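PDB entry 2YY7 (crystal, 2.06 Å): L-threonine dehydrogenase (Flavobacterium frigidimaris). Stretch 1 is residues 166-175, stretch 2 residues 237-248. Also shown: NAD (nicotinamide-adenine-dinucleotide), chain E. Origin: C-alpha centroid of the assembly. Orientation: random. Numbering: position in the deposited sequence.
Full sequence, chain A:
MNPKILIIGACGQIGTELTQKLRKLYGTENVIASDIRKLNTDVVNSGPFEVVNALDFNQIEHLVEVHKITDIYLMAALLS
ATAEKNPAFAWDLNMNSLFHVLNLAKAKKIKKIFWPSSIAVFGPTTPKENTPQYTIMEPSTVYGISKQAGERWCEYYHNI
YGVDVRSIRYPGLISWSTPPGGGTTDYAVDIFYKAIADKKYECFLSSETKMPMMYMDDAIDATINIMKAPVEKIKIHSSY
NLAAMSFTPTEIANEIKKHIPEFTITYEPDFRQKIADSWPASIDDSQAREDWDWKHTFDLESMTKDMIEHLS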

# COMPACT_ATOMS: atom_id res chain seq x y z
N ARG A 166 16.39 -0.02 6.88
CA ARG A 166 15.80 -0.16 8.20
C ARG A 166 14.77 0.93 8.45
O ARG A 166 14.95 2.07 8.03
CB ARG A 166 16.92 -0.11 9.24
CG ARG A 166 18.09 -0.99 8.84
CD ARG A 166 19.21 -1.06 9.86
NE ARG A 166 20.30 -1.89 9.34
CZ ARG A 166 21.36 -2.28 10.05
NH1 ARG A 166 21.48 -1.94 11.32
NH2 ARG A 166 22.29 -3.03 9.47
N SER A 167 13.70 0.57 9.14
CA SER A 167 12.62 1.52 9.40
C SER A 167 11.91 1.32 10.74
O SER A 167 11.91 0.23 11.31
CB SER A 167 11.58 1.42 8.28
OG SER A 167 10.53 2.35 8.47
N ILE A 168 11.31 2.41 11.22
CA ILE A 168 10.53 2.38 12.45
C ILE A 168 9.29 3.25 12.26
O ILE A 168 9.33 4.28 11.58
CB ILE A 168 11.34 2.87 13.69
CG1 ILE A 168 11.95 4.24 13.44
CG2 ILE A 168 12.44 1.86 14.03
CD1 ILE A 168 12.88 4.68 14.56
N ARG A 169 8.18 2.81 12.84
CA ARG A 169 6.93 3.55 12.75
C ARG A 169 6.87 4.53 13.93
O ARG A 169 6.28 4.22 14.96
CB ARG A 169 5.75 2.56 12.79
CG ARG A 169 5.70 1.59 11.60
CD ARG A 169 4.76 0.41 11.88
NE ARG A 169 4.66 -0.52 10.75
CZ ARG A 169 4.31 -1.80 10.86
NH1 ARG A 169 4.03 -2.32 12.05
NH2 ARG A 169 4.27 -2.57 9.78
N TYR A 170 7.49 5.70 13.77
CA TYR A 170 7.48 6.70 14.85
C TYR A 170 6.07 7.08 15.29
O TYR A 170 5.18 7.26 14.45
CB TYR A 170 8.10 8.03 14.41
CG TYR A 170 9.56 8.09 14.02
CD1 TYR A 170 10.58 7.64 14.86
CD2 TYR A 170 9.93 8.72 12.83
CE1 TYR A 170 11.93 7.83 14.52
CE2 TYR A 170 11.26 8.91 12.49
CZ TYR A 170 12.25 8.47 13.33
OH TYR A 170 13.57 8.68 12.96
N PRO A 171 5.83 7.20 16.60
CA PRO A 171 4.49 7.61 17.02
C PRO A 171 4.54 9.14 16.94
O PRO A 171 5.47 9.68 16.33
CB PRO A 171 4.40 7.09 18.46
CG PRO A 171 5.81 7.06 18.92
CD PRO A 171 6.57 6.57 17.72
N GLY A 172 3.58 9.85 17.51
CA GLY A 172 3.62 11.31 17.45
C GLY A 172 4.86 11.80 18.20
O GLY A 172 5.05 11.44 19.36
N LEU A 173 5.68 12.62 17.55
CA LEU A 173 6.91 13.12 18.19
C LEU A 173 6.82 14.53 18.76
O LEU A 173 6.19 15.42 18.18
CB LEU A 173 8.09 13.05 17.20
CG LEU A 173 8.45 11.68 16.62
CD1 LEU A 173 9.79 11.79 15.91
CD2 LEU A 173 8.51 10.63 17.72
N ILE A 174 7.49 14.74 19.89
CA ILE A 174 7.48 16.01 20.60
C ILE A 174 8.89 16.59 20.76
O ILE A 174 9.80 15.90 21.23
CB ILE A 174 6.83 15.82 21.98
CG1 ILE A 174 5.41 15.27 21.79
CG2 ILE A 174 6.80 17.14 22.75
CD1 ILE A 174 4.87 14.49 22.98
N SER A 175 9.08 17.84 20.36
CA SER A 175 10.39 18.47 20.47
C SER A 175 10.30 19.97 20.77
O SER A 175 9.25 20.58 20.63
CB SER A 175 11.19 18.27 19.18
OG SER A 175 10.60 18.99 18.12
N HIS A 237 11.83 -6.28 7.94
CA HIS A 237 12.30 -5.43 6.87
C HIS A 237 11.28 -4.47 6.25
O HIS A 237 11.54 -3.83 5.23
CB HIS A 237 12.97 -6.32 5.83
CG HIS A 237 14.01 -7.23 6.42
ND1 HIS A 237 15.21 -6.76 6.91
CD2 HIS A 237 13.98 -8.55 6.71
CE1 HIS A 237 15.88 -7.75 7.47
NE2 HIS A 237 15.15 -8.85 7.36
N SER A 238 10.12 -4.39 6.90
CA SER A 238 9.07 -3.47 6.50
C SER A 238 9.36 -2.27 7.41
O SER A 238 10.06 -1.35 7.02
CB SER A 238 7.69 -4.08 6.80
OG SER A 238 7.63 -4.62 8.11
N SER A 239 8.83 -2.31 8.63
CA SER A 239 9.08 -1.25 9.61
C SER A 239 8.69 -1.75 11.00
O SER A 239 7.71 -2.49 11.15
CB SER A 239 8.28 0.02 9.28
OG SER A 239 8.71 1.11 10.08
N TYR A 240 9.46 -1.35 12.00
CA TYR A 240 9.23 -1.76 13.38
C TYR A 240 8.25 -0.88 14.14
O TYR A 240 8.29 0.35 14.03
CB TYR A 240 10.55 -1.74 14.17
CG TYR A 240 11.42 -2.96 14.03
CD1 TYR A 240 11.24 -4.06 14.88
CD2 TYR A 240 12.43 -3.02 13.08
CE1 TYR A 240 12.06 -5.19 14.78
CE2 TYR A 240 13.25 -4.14 12.97
CZ TYR A 240 13.06 -5.22 13.82
OH TYR A 240 13.88 -6.32 13.73
N ASN A 241 7.36 -1.51 14.90
CA ASN A 241 6.45 -0.75 15.74
C ASN A 241 7.43 -0.15 16.74
O ASN A 241 8.45 -0.76 17.06
CB ASN A 241 5.47 -1.69 16.47
CG ASN A 241 4.10 -1.75 15.81
OD1 ASN A 241 3.87 -1.16 14.75
ND2 ASN A 241 3.18 -2.47 16.44
N LEU A 242 7.15 1.05 17.23
CA LEU A 242 8.02 1.72 18.19
C LEU A 242 7.15 2.49 19.17
O LEU A 242 6.29 3.26 18.77
CB LEU A 242 8.96 2.69 17.46
CG LEU A 242 10.09 3.29 18.31
CD1 LEU A 242 11.23 2.27 18.43
CD2 LEU A 242 10.61 4.56 17.66
N ALA A 243 7.36 2.28 20.46
CA ALA A 243 6.54 2.95 21.46
C ALA A 243 7.30 3.51 22.64
O ALA A 243 8.43 3.11 22.92
CB ALA A 243 5.46 2.00 21.95
N ALA A 244 6.66 4.45 23.33
CA ALA A 244 7.21 5.08 24.52
C ALA A 244 6.05 5.50 25.42
O ALA A 244 5.88 4.95 26.51
CB ALA A 244 8.05 6.31 24.13
N MET A 245 5.24 6.45 24.96
CA MET A 245 4.10 6.94 25.74
C MET A 245 2.78 6.88 24.99
O MET A 245 2.73 6.71 23.78
CB MET A 245 4.31 8.40 26.13
CG MET A 245 5.69 8.79 26.58
SD MET A 245 5.73 10.57 26.85
CE MET A 245 6.05 11.17 25.18
N SER A 246 1.71 7.08 25.75
CA SER A 246 0.35 7.14 25.25
C SER A 246 -0.38 7.99 26.27
O SER A 246 -0.34 7.71 27.47
CB SER A 246 -0.30 5.75 25.17
OG SER A 246 0.02 5.09 23.95
N PHE A 247 -0.99 9.07 25.80
CA PHE A 247 -1.72 9.98 26.67
C PHE A 247 -2.75 10.79 25.90
O PHE A 247 -2.73 10.84 24.67
CB PHE A 247 -0.73 10.91 27.40
CG PHE A 247 0.11 11.78 26.49
CD1 PHE A 247 -0.43 12.89 25.84
CD2 PHE A 247 1.47 11.51 26.31
CE1 PHE A 247 0.36 13.71 25.02
CE2 PHE A 247 2.27 12.33 25.50
CZ PHE A 247 1.71 13.43 24.85
N THR A 248 -3.67 11.41 26.63
CA THR A 248 -4.72 12.23 26.04
C THR A 248 -4.36 13.69 26.26
O THR A 248 -3.44 14.00 27.02
CB THR A 248 -6.07 12.00 26.75
OG1 THR A 248 -5.92 12.33 28.14
CG2 THR A 248 -6.52 10.55 26.63
PA NAD E . 9.28 18.02 8.79
O1A NAD E . 9.48 18.79 10.05
O2A NAD E . 8.11 18.42 7.97
O5B NAD E . 10.62 17.97 7.95
C5B NAD E . 10.62 17.63 6.59
C4B NAD E . 11.83 18.26 5.93
O4B NAD E . 11.90 17.75 4.59
C3B NAD E . 11.71 19.80 5.85
O3B NAD E . 12.88 20.45 6.39
C2B NAD E . 11.47 20.06 4.36
O2B NAD E . 12.01 21.30 3.93
C1B NAD E . 12.17 18.85 3.72
N9A NAD E . 11.73 18.60 2.34
C8A NAD E . 10.42 18.65 1.87
N7A NAD E . 10.45 18.39 0.55
C5A NAD E . 11.74 18.15 0.21
C6A NAD E . 12.32 17.87 -1.01
N6A NAD E . 11.60 17.86 -2.11
N1A NAD E . 13.68 17.70 -1.08
C2A NAD E . 14.47 17.80 0.05
N3A NAD E . 13.91 18.11 1.28
C4A NAD E . 12.55 18.29 1.33
O3 NAD E . 9.02 16.48 9.15
PN NAD E . 9.61 15.60 10.38
O1N NAD E . 11.07 15.85 10.61
O2N NAD E . 8.60 15.68 11.46
O5D NAD E . 9.47 14.10 9.76
C5D NAD E . 10.57 13.48 9.08
C4D NAD E . 10.16 12.03 8.70
O4D NAD E . 9.69 11.34 9.84
C3D NAD E . 9.01 11.96 7.69
O3D NAD E . 9.19 10.82 6.86
C2D NAD E . 7.80 11.70 8.56
O2D NAD E . 6.78 11.14 7.76
C1D NAD E . 8.37 10.78 9.64
N1N NAD E . 7.52 10.82 10.85
C2N NAD E . 7.48 11.97 11.62
C3N NAD E . 6.67 12.00 12.76
C7N NAD E . 6.70 13.19 13.68
O7N NAD E . 5.80 13.14 14.73
N7N NAD E . 7.49 14.25 13.47
C4N NAD E . 5.89 10.88 13.10
C5N NAD E . 5.97 9.72 12.33
C6N NAD E . 6.76 9.70 11.20
O HOH W 1 4.89 2.76 16.56

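A single water carries the pairing of these two stretches past the point where direct backbone bonds stop. Water 1 donates to Arg169 O at 2.6 Å and accepts from Leu242 N at 2.9 Å, bridging two backbones that have begun to diverge: the CA-CA distance is 4.4 Å for Ile168 and Tyr240, 5.3 Å for Arg169 and Asn241, and 6.8 Å for Pro171 and Ala243.

The first pairing is parallel; over the whole of the touching parts, Ser167 to Ile174 and Ser238 to Phe247, the end-to-end directions differ by 19°. Tyr240 N donates to Ser167 O at 3.0 Å, and Arg169 N donates to Tyr240 O at 2.7 Å. Both have N-H...O angles of 172°, so the hydrogens point almost straight at their acceptors. Tyr240 thus uses its N and O on the residues flanking Ile168, the usual parallel pattern, and Ile168 CA adds a CA-H...O contact to Tyr240 O at 3.4 Å.

Side chains reinforce this short ladder. Ser239 OG donates to Ser167 OG at 2.7 Å, both serines having chi1 near 180° (t); Ser239 CB points toward the first stretch, and a short hydroxyl side chain on each side lets the two OG atoms meet. Ser239 OG also lies 3.3 Å from Arg169 N, but the angle is poor and no hydrogen bond results. Arg169, with chi1 m and chi2 and chi3 t, extends far enough for NH1 to donate to Asn241 OD1 at 2.9 Å and 160°. That oxygen lies at the guanidinium edge, near its plane, where the N-H groups point, whereas Ser239 O sits over one face. Ser238 OG is less well served: the contact buries it without a partner anywhere in the model.

On the sheet face bearing Ile168 and Tyr240, the contact is apolar. Ile168 CG2 packs 4.1 Å from Tyr240 CB, and Ile168 CD1 reaches Leu242 CD2 at 3.8 Å. Leu242 points toward the first stretch, and Leu242 CD2 also lies 4.2 Å from Tyr170 CD1, at the edge of that ring. Its branched side chain fills space beside both residues. Pro171, which has no backbone N-H to donate, brings CD within 3.5 Å of Leu242 O.

Farther along, the contact is made by side chains alone. Ile174 CD1 approaches Phe247 CZ at 3.8 Å, at the ring edge, and Met245 CE at 4.2 Å; the long methionine and phenylalanine side chains span the wider gap. Altogether the two stretches bury 625 Å², summed over both sides.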